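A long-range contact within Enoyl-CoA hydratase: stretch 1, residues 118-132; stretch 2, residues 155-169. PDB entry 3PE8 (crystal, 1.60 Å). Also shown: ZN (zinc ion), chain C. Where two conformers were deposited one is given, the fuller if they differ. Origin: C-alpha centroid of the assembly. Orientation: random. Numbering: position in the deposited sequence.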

ATOM      1  N   ILE A 118      29.091   8.818  -0.761  1.00  8.59           N
ATOM      2  CA  ILE A 118      30.004   9.923  -0.580  1.00  9.43           C
ATOM      3  C   ILE A 118      30.547  10.261  -1.962  1.00  9.37           C
ATOM      4  O   ILE A 118      30.810   9.378  -2.741  1.00  9.54           O
ATOM      5  N   ALA A 119      30.684  11.548  -2.280  1.00  9.69           N
ATOM      6  CA  ALA A 119      31.097  11.971  -3.611  1.00 10.32           C
ATOM      7  C   ALA A 119      32.372  12.768  -3.594  1.00 10.24           C
ATOM      8  O   ALA A 119      32.571  13.587  -2.732  1.00 11.41           O
ATOM      9  N   SER A 120      33.211  12.530  -4.587  1.00  9.73           N
ATOM     10  CA  SER A 120      34.244  13.476  -4.973  1.00 10.77           C
ATOM     11  C   SER A 120      33.603  14.768  -5.509  1.00 11.17           C
ATOM     12  O   SER A 120      32.488  14.752  -6.080  1.00 11.36           O
ATOM     13  N   GLU A 121      34.352  15.871  -5.383  1.00 13.26           N
ATOM     14  CA  GLU A 121      34.003  17.132  -6.002  0.70 14.72           C
ATOM     15  C   GLU A 121      33.799  16.933  -7.524  1.00 15.73           C
ATOM     16  O   GLU A 121      33.056  17.678  -8.150  1.00 17.38           O
ATOM     17  N   ASN A 122      34.464  15.917  -8.069  1.00 16.41           N
ATOM     18  CA  ASN A 122      34.363  15.515  -9.494  1.00 18.71           C
ATOM     19  C   ASN A 122      33.207  14.623  -9.864  1.00 17.13           C
ATOM     20  O   ASN A 122      32.984  14.313 -11.049  1.00 18.17           O
ATOM     21  N   ALA A 123      32.466  14.160  -8.873  1.00 13.86           N
ATOM     22  CA  ALA A 123      31.325  13.293  -9.182  1.00 12.80           C
ATOM     23  C   ALA A 123      30.268  14.088  -9.908  1.00 12.21           C
ATOM     24  O   ALA A 123      30.076  15.285  -9.671  1.00 12.24           O
ATOM     25  N   LYS A 124      29.575  13.420 -10.796  1.00 11.55           N
ATOM     26  CA  LYS A 124      28.368  13.998 -11.425  1.00 11.16           C
ATOM     27  C   LYS A 124      27.450  12.869 -11.775  1.00 10.19           C
ATOM     28  O   LYS A 124      27.888  11.727 -11.898  1.00 10.92           O
ATOM     29  N   PHE A 125      26.165  13.169 -11.918  1.00  8.76           N
ATOM     30  CA  PHE A 125      25.149  12.120 -12.016  1.00  8.55           C
ATOM     31  C   PHE A 125      24.223  12.472 -13.175  1.00  9.08           C
ATOM     32  O   PHE A 125      23.837  13.623 -13.334  1.00 10.32           O
ATOM     33  N   ALA A 126      23.896  11.486 -13.988  1.00  9.03           N
ATOM     34  CA  ALA A 126      22.971  11.716 -15.118  1.00  9.47           C
ATOM     35  C   ALA A 126      22.189  10.494 -15.486  1.00  9.68           C
ATOM     36  O   ALA A 126      22.648   9.367 -15.291  1.00 10.29           O
ATOM     37  N   ASP A 127      20.994  10.734 -16.030  1.00 10.87           N
ATOM     38  CA  ASP A 127      20.140   9.698 -16.565  1.00 11.25           C
ATOM     39  C   ASP A 127      19.954   9.944 -18.041  1.00 12.47           C
ATOM     40  O   ASP A 127      19.291  10.918 -18.429  1.00 13.68           O
ATOM     41  N   THR A 128      20.538   9.101 -18.882  1.00 12.56           N
ATOM     42  CA  THR A 128      20.376   9.249 -20.316  1.00 14.90           C
ATOM     43  C   THR A 128      19.418   8.238 -20.964  1.00 16.30           C
ATOM     44  O   THR A 128      19.388   8.142 -22.204  1.00 17.16           O
ATOM     45  N   HIS A 129      18.646   7.501 -20.143  1.00 16.81           N
ATOM     46  CA  HIS A 129      17.746   6.465 -20.678  1.00 18.84           C
ATOM     47  C   HIS A 129      16.925   7.018 -21.805  1.00 21.11           C
ATOM     48  O   HIS A 129      16.805   6.367 -22.873  1.00 22.72           O
ATOM     49  N   ALA A 130      16.318   8.182 -21.620  1.00 21.33           N
ATOM     50  CA  ALA A 130      15.416   8.704 -22.647  1.00 23.99           C
ATOM     51  C   ALA A 130      16.201   9.013 -23.915  1.00 25.50           C
ATOM     52  O   ALA A 130      15.776   8.620 -25.010  1.00 26.13           O
ATOM     53  N   ARG A 131      17.355   9.667 -23.748  1.00 24.13           N
ATOM     54  CA  ARG A 131      18.222  10.031 -24.861  0.50 25.82           C
ATOM     55  C   ARG A 131      18.606   8.823 -25.729  1.00 26.47           C
ATOM     56  O   ARG A 131      18.594   8.931 -26.952  1.00 28.74           O
ATOM     57  N   VAL A 132      18.913   7.687 -25.114  1.00 23.70           N
ATOM     58  CA  VAL A 132      19.301   6.478 -25.849  1.00 24.15           C
ATOM     59  C   VAL A 132      18.109   5.573 -26.164  1.00 24.52           C
ATOM     60  O   VAL A 132      18.279   4.487 -26.744  1.00 26.28           O
ATOM     61  N   ARG A 155      13.484  16.324 -13.810  1.00  8.74           N
ATOM     62  CA  ARG A 155      14.354  17.193 -14.579  1.00  9.07           C
ATOM     63  C   ARG A 155      15.552  16.383 -15.112  1.00  9.15           C
ATOM     64  O   ARG A 155      15.901  16.505 -16.292  1.00  9.45           O
ATOM     65  N   MET A 156      16.219  15.613 -14.258  1.00  8.32           N
ATOM     66  CA  MET A 156      17.336  14.780 -14.702  1.00  8.60           C
ATOM     67  C   MET A 156      16.961  13.836 -15.834  1.00  8.93           C
ATOM     68  O   MET A 156      17.627  13.766 -16.878  1.00  9.65           O
ATOM     69  N   SER A 157      15.893  13.087 -15.644  1.00  8.99           N
ATOM     70  CA  SER A 157      15.506  12.054 -16.616  1.00  9.09           C
ATOM     71  C   SER A 157      15.057  12.610 -17.954  1.00 10.44           C
ATOM     72  O   SER A 157      15.311  12.027 -19.009  1.00 11.64           O
ATOM     73  N   LEU A 158      14.395  13.768 -17.925  1.00 10.27           N
ATOM     74  CA  LEU A 158      13.853  14.314 -19.160  1.00 11.73           C
ATOM     75  C   LEU A 158      14.871  15.181 -19.930  1.00 11.67           C
ATOM     76  O   LEU A 158      14.780  15.276 -21.151  1.00 11.87           O
ATOM     77  N   THR A 159      15.822  15.805 -19.220  1.00 11.62           N
ATOM     78  CA  THR A 159      16.882  16.596 -19.868  1.00 11.04           C
ATOM     79  C   THR A 159      18.098  15.779 -20.255  1.00 11.35           C
ATOM     80  O   THR A 159      18.719  16.072 -21.277  1.00 13.73           O
ATOM     81  N   GLY A 160      18.446  14.788 -19.440  1.00 11.28           N
ATOM     82  CA  GLY A 160      19.700  14.065 -19.555  1.00 11.66           C
ATOM     83  C   GLY A 160      20.914  14.824 -19.060  1.00 12.50           C
ATOM     84  O   GLY A 160      22.047  14.364 -19.251  1.00 15.27           O
ATOM     85  N   ASP A 161      20.703  15.993 -18.451  1.00 13.58           N
ATOM     86  CA  ASP A 161      21.800  16.860 -18.020  1.00 15.45           C
ATOM     87  C   ASP A 161      22.464  16.303 -16.748  1.00 13.04           C
ATOM     88  O   ASP A 161      21.842  15.623 -15.905  1.00 11.95           O
ATOM     89  N   TYR A 162      23.721  16.680 -16.559  1.00 13.97           N
ATOM     90  CA  TYR A 162      24.430  16.300 -15.365  1.00 12.96           C
ATOM     91  C   TYR A 162      23.974  17.083 -14.140  1.00 12.96           C
ATOM     92  O   TYR A 162      23.710  18.320 -14.202  1.00 14.14           O
ATOM     93  N   LEU A 163      23.920  16.378 -13.026  1.00 10.88           N
ATOM     94  CA  LEU A 163      23.766  16.929 -11.683  1.00 10.33           C
ATOM     95  C   LEU A 163      25.156  16.940 -11.046  1.00 10.46           C
ATOM     96  O   LEU A 163      25.807  15.893 -10.956  1.00 10.44           O
ATOM     97  N   SER A 164      25.597  18.102 -10.588  1.00 11.02           N
ATOM     98  CA  SER A 164      26.877  18.245  -9.937  1.00 10.51           C
ATOM     99  C   SER A 164      26.919  17.615  -8.576  1.00 10.41           C
ATOM    100  O   SER A 164      25.883  17.350  -7.951  1.00 10.38           O
ATOM    101  N   ALA A 165      28.132  17.414  -8.076  1.00 10.88           N
ATOM    102  CA  ALA A 165      28.303  16.869  -6.726  1.00 10.89           C
ATOM    103  C   ALA A 165      27.680  17.778  -5.667  1.00 11.47           C
ATOM    104  O   ALA A 165      27.035  17.263  -4.739  1.00 10.44           O
ATOM    105  N   GLN A 166      27.868  19.093  -5.794  1.00 12.34           N
ATOM    106  CA  GLN A 166      27.313  20.012  -4.802  1.00 13.26           C
ATOM    107  C   GLN A 166      25.800  20.001  -4.835  1.00 12.21           C
ATOM    108  O   GLN A 166      25.153  20.059  -3.780  1.00 11.60           O
ATOM    109  N   ASP A 167      25.232  19.943  -6.031  1.00 11.41           N
ATOM    110  CA  ASP A 167      23.770  19.880  -6.138  1.00 12.03           C
ATOM    111  C   ASP A 167      23.244  18.549  -5.635  1.00 11.16           C
ATOM    112  O   ASP A 167      22.154  18.512  -5.011  1.00 12.03           O
ATOM    113  N   ALA A 168      24.005  17.464  -5.825  1.00  9.77           N
ATOM    114  CA  ALA A 168      23.647  16.144  -5.294  1.00  9.84           C
ATOM    115  C   ALA A 168      23.613  16.171  -3.764  1.00  9.52           C
ATOM    116  O   ALA A 168      22.700  15.608  -3.142  1.00  9.86           O
ATOM    117  N   LEU A 169      24.573  16.888  -3.167  1.00 10.37           N
ATOM    118  CA  LEU A 169      24.606  17.053  -1.697  1.00 10.48           C
ATOM    119  C   LEU A 169      23.373  17.863  -1.223  1.00 11.03           C
ATOM    120  O   LEU A 169      22.669  17.431  -0.266  1.00 12.24           O
TER

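In an antiparallel ladder, a hydrogen-bonded pair puts its two side chains on one face of the sheet, and F125 with L163 in Enoyl-CoA hydratase is a compact example. F125 covers the most surface. Its backbone makes two hydrogen bonds with L163, F125 N to L163 O at 2.9 Å and L163 N to F125 O at 2.8 Å, so both side chains fall on the same face of the sheet. There the F125 ring (chi1 m) reaches the helix that follows, F125 CE1 lying 3.6 Å from A168 CB, while L163 (chi1 t, chi2 p) and the methyl CE of M156 pack near F125 CB.

D127 supplies the polar counterpart. Its CA-to-CB bond points toward the other stretch (chi1 t), and the carboxylate spends both oxygens: D127 OD2 accepts from S157 OG at 2.7 Å, and D127 OD1 accepts from H129 ND1 at 2.6 Å. The same imidazole uses its other nitrogen for metal, H129 NE2 binding ZN at 2.3 Å. Water 2 accepts from D127 N and donates to M156 O and D161 O.

Y162 (chi1 m) is exposed, yet the other stretch covers much of its surface. The extended K124 chain (chi1 p, then t throughout) crosses one ring face, K124 CE standing 3.6 Å from Y162 CZ and the ammonium making a cation-pi contact, while A126 CB meets Y162 CD1 at 3.6 Å.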

ATOM      1  CB  ILE A 118      31.161   9.530   0.345  1.00 10.36           C
ATOM      2  CG1 ILE A 118      30.624   9.134   1.732  1.00 14.11           C
ATOM      3  CG2 ILE A 118      32.187  10.693   0.448  1.00 13.23           C
ATOM      4  CD1 ILE A 118      31.687   8.360   2.595  1.00 17.92           C
ATOM      5  CB  ALA A 119      30.019  12.841  -4.269  1.00 10.95           C
ATOM      6  CB  SER A 120      35.100  12.821  -6.069  1.00 11.06           C
ATOM      7  OG  SER A 120      36.000  13.733  -6.611  1.00 15.03           O
ATOM      8  CB  GLU A 121      35.118  18.164  -5.741  0.70 16.61           C
ATOM      9  CG  GLU A 121      36.473  17.750  -6.367  0.70 19.94           C
ATOM     10  CD  GLU A 121      37.692  18.457  -5.772  0.70 23.38           C
ATOM     11  OE1 GLU A 121      37.540  19.582  -5.215  0.70 30.35           O
ATOM     12  OE2 GLU A 121      38.813  17.887  -5.844  0.70 18.68           O
ATOM     13  CB  ASN A 122      35.670  14.811  -9.881  1.00 20.89           C
ATOM     14  CG  ASN A 122      36.837  15.756  -9.833  1.00 26.95           C
ATOM     15  OD1 ASN A 122      36.654  16.984  -9.900  1.00 32.83           O
ATOM     16  ND2 ASN A 122      38.049  15.212  -9.715  1.00 32.31           N
ATOM     17  CB  ALA A 123      30.763  12.731  -7.930  1.00 12.77           C
ATOM     18  CB  LYS A 124      28.677  14.848 -12.649  1.00 13.91           C
ATOM     19  CG  LYS A 124      29.584  14.253 -13.629  1.00 16.82           C
ATOM     20  CD  LYS A 124      30.085  15.315 -14.623  1.00 21.66           C
ATOM     21  CE  LYS A 124      30.930  14.663 -15.693  1.00 27.11           C
ATOM     22  NZ  LYS A 124      31.526  15.673 -16.597  1.00 30.84           N
ATOM     23  CB  PHE A 125      24.332  12.071 -10.719  1.00  7.41           C
ATOM     24  CG  PHE A 125      25.150  11.814  -9.497  1.00  8.90           C
ATOM     25  CD1 PHE A 125      25.772  12.855  -8.798  1.00 10.36           C
ATOM     26  CD2 PHE A 125      25.322  10.511  -9.061  1.00 10.31           C
ATOM     27  CE1 PHE A 125      26.517  12.555  -7.650  1.00 10.52           C
ATOM     28  CE2 PHE A 125      26.080  10.241  -7.943  1.00 11.73           C
ATOM     29  CZ  PHE A 125      26.681  11.245  -7.274  1.00 10.93           C
ATOM     30  CB  ALA A 126      23.751  12.274 -16.369  1.00 11.04           C
ATOM     31  CB  ASP A 127      18.789   9.690 -15.871  1.00 10.44           C
ATOM     32  CG  ASP A 127      17.858   8.647 -16.450  1.00 12.90           C
ATOM     33  OD1 ASP A 127      18.371   7.746 -17.127  1.00 14.70           O
ATOM     34  OD2 ASP A 127      16.627   8.745 -16.323  1.00 13.01           O
ATOM     35  CB  THR A 128      21.719   9.200 -21.017  1.00 16.52           C
ATOM     36  OG1 THR A 128      22.296   7.879 -20.904  1.00 17.81           O
ATOM     37  CG2 THR A 128      22.645  10.262 -20.444  1.00 16.54           C
ATOM     38  CB  HIS A 129      16.793   5.877 -19.604  1.00 17.25           C
ATOM     39  CG  HIS A 129      17.413   4.887 -18.665  1.00 16.95           C
ATOM     40  ND1 HIS A 129      17.856   5.223 -17.405  1.00 17.82           N
ATOM     41  CD2 HIS A 129      17.697   3.563 -18.817  1.00 19.61           C
ATOM     42  CE1 HIS A 129      18.369   4.157 -16.817  1.00 21.66           C
ATOM     43  NE2 HIS A 129      18.257   3.133 -17.641  1.00 20.41           N
ATOM     44  CB  ALA A 130      14.655   9.927 -22.162  1.00 24.36           C
ATOM     45  CB  ARG A 131      19.474  10.763 -24.340  0.50 25.96           C
ATOM     46  CG  ARG A 131      20.263  11.535 -25.384  0.50 28.89           C
ATOM     47  CD  ARG A 131      21.432  12.334 -24.741  0.50 31.01           C
ATOM     48  NE  ARG A 131      21.024  13.607 -24.125  0.50 32.13           N
ATOM     49  CZ  ARG A 131      21.689  14.211 -23.135  0.50 31.73           C
ATOM     50  NH1 ARG A 131      22.785  13.663 -22.626  0.50 31.40           N
ATOM     51  NH2 ARG A 131      21.257  15.365 -22.648  0.50 31.02           N
ATOM     52  CB  VAL A 132      20.404   5.665 -25.134  1.00 24.60           C
ATOM     53  CG1 VAL A 132      21.638   6.537 -24.961  1.00 25.66           C
ATOM     54  CG2 VAL A 132      19.909   5.081 -23.794  1.00 21.65           C
ATOM     55  CB  ARG A 155      14.800  18.410 -13.748  1.00  8.61           C
ATOM     56  CG  ARG A 155      15.663  19.388 -14.517  1.00  9.49           C
ATOM     57  CD  ARG A 155      15.956  20.619 -13.686  1.00  9.77           C
ATOM     58  NE  ARG A 155      17.014  21.382 -14.332  1.00 12.17           N
ATOM     59  CZ  ARG A 155      17.198  22.685 -14.228  1.00 12.33           C
ATOM     60  NH1 ARG A 155      16.390  23.467 -13.534  1.00 12.44           N
ATOM     61  NH2 ARG A 155      18.199  23.242 -14.902  1.00 14.73           N
ATOM     62  CB  MET A 156      17.894  13.981 -13.527  1.00  8.65           C
ATOM     63  CG  MET A 156      18.652  14.821 -12.540  1.00 10.58           C
ATOM     64  SD  MET A 156      19.242  13.971 -11.081  1.00  9.89           S
ATOM     65  CE  MET A 156      20.505  12.910 -11.826  1.00 11.36           C
ATOM     66  CB  SER A 157      14.414  11.175 -16.052  1.00  9.97           C
ATOM     67  OG  SER A 157      14.925  10.376 -15.003  1.00 11.67           O
ATOM     68  CB  LEU A 158      12.578  15.093 -18.876  1.00 12.01           C
ATOM     69  CG  LEU A 158      11.521  14.267 -18.134  1.00 15.14           C
ATOM     70  CD1 LEU A 158      10.336  15.185 -17.797  1.00 19.89           C
ATOM     71  CD2 LEU A 158      11.163  12.940 -18.895  1.00 18.09           C
ATOM     72  CB  THR A 159      17.372  17.794 -19.010  1.00 11.55           C
ATOM     73  OG1 THR A 159      18.026  17.294 -17.837  1.00 10.92           O
ATOM     74  CG2 THR A 159      16.224  18.808 -18.655  1.00 11.68           C
ATOM     75  CB  ASP A 161      21.298  18.274 -17.642  1.00 16.66           C
ATOM     76  CG  ASP A 161      20.754  19.104 -18.801  1.00 22.93           C
ATOM     77  OD1 ASP A 161      21.089  18.894 -19.988  1.00 26.08           O
ATOM     78  OD2 ASP A 161      19.992  20.050 -18.441  1.00 28.15           O
ATOM     79  CB  TYR A 162      25.924  16.538 -15.513  1.00 13.27           C
ATOM     80  CG  TYR A 162      26.680  15.539 -16.328  1.00 14.69           C
ATOM     81  CD1 TYR A 162      26.768  14.220 -15.923  1.00 17.86           C
ATOM     82  CD2 TYR A 162      27.379  15.943 -17.457  1.00 20.21           C
ATOM     83  CE1 TYR A 162      27.486  13.286 -16.649  1.00 21.42           C
ATOM     84  CE2 TYR A 162      28.131  14.993 -18.200  1.00 25.37           C
ATOM     85  CZ  TYR A 162      28.167  13.680 -17.760  1.00 23.60           C
ATOM     86  OH  TYR A 162      28.898  12.742 -18.472  1.00 31.86           O
ATOM     87  CB  LEU A 163      22.824  16.073 -10.857  1.00 11.04           C
ATOM     88  CG  LEU A 163      22.483  16.583  -9.470  1.00 12.30           C
ATOM     89  CD1 LEU A 163      21.564  17.810  -9.520  1.00 19.01           C
ATOM     90  CD2 LEU A 163      21.917  15.447  -8.589  1.00 15.65           C
ATOM     91  CB  SER A 164      27.217  19.738  -9.803  1.00 11.42           C
ATOM     92  OG  SER A 164      26.410  20.387  -8.805  1.00 13.28           O
ATOM     93  CB  ALA A 165      29.801  16.607  -6.406  1.00 11.62           C
ATOM     94  CB  GLN A 166      27.880  21.419  -4.966  1.00 15.02           C
ATOM     95  CG  GLN A 166      29.311  21.477  -4.435  1.00 18.61           C
ATOM     96  CD  GLN A 166      29.452  21.235  -2.874  1.00 24.63           C
ATOM     97  OE1 GLN A 166      28.573  21.602  -2.055  1.00 29.25           O
ATOM     98  NE2 GLN A 166      30.577  20.643  -2.472  1.00 27.26           N
ATOM     99  CB  ASP A 167      23.285  20.206  -7.568  1.00 12.27           C
ATOM    100  CG  ASP A 167      23.387  21.726  -7.915  1.00 15.70           C
ATOM    101  OD1 ASP A 167      23.688  22.558  -7.011  1.00 21.37           O
ATOM    102  OD2 ASP A 167      23.173  22.082  -9.103  1.00 20.53           O
ATOM    103  CB  ALA A 168      24.636  15.035  -5.793  1.00 10.59           C
ATOM    104  CB  LEU A 169      25.916  17.717  -1.266  1.00 10.71           C
ATOM    105  CG  LEU A 169      26.087  17.922   0.241  1.00 11.90           C
ATOM    106  CD1 LEU A 169      26.157  16.605   1.029  1.00 12.98           C
ATOM    107  CD2 LEU A 169      27.361  18.790   0.443  1.00 15.02           C
TER
HETATM  108 ZN    ZN C 254      19.167   1.246 -16.607  0.60 21.23          ZN
HETATM  109  O   HOH W   1      30.631  17.917  -9.718  1.00 14.20           O
HETATM  110  O   HOH W   2      20.295  13.472 -16.034  1.00  7.40           O
HETATM  111  O   HOH W   3      17.645  11.356 -20.687  1.00 13.79           O
HETATM  112  O   HOH W   4      16.031   9.343 -19.003  1.00 16.14           O
HETATM  113  O   HOH W   5      24.684  14.005 -19.925  1.00 27.60           O
HETATM  114  O   HOH W   6      21.031   1.231 -17.862  1.00 19.50           O
HETATM  115  O   HOH W   7      18.178  -0.334 -16.896  1.00 16.63           O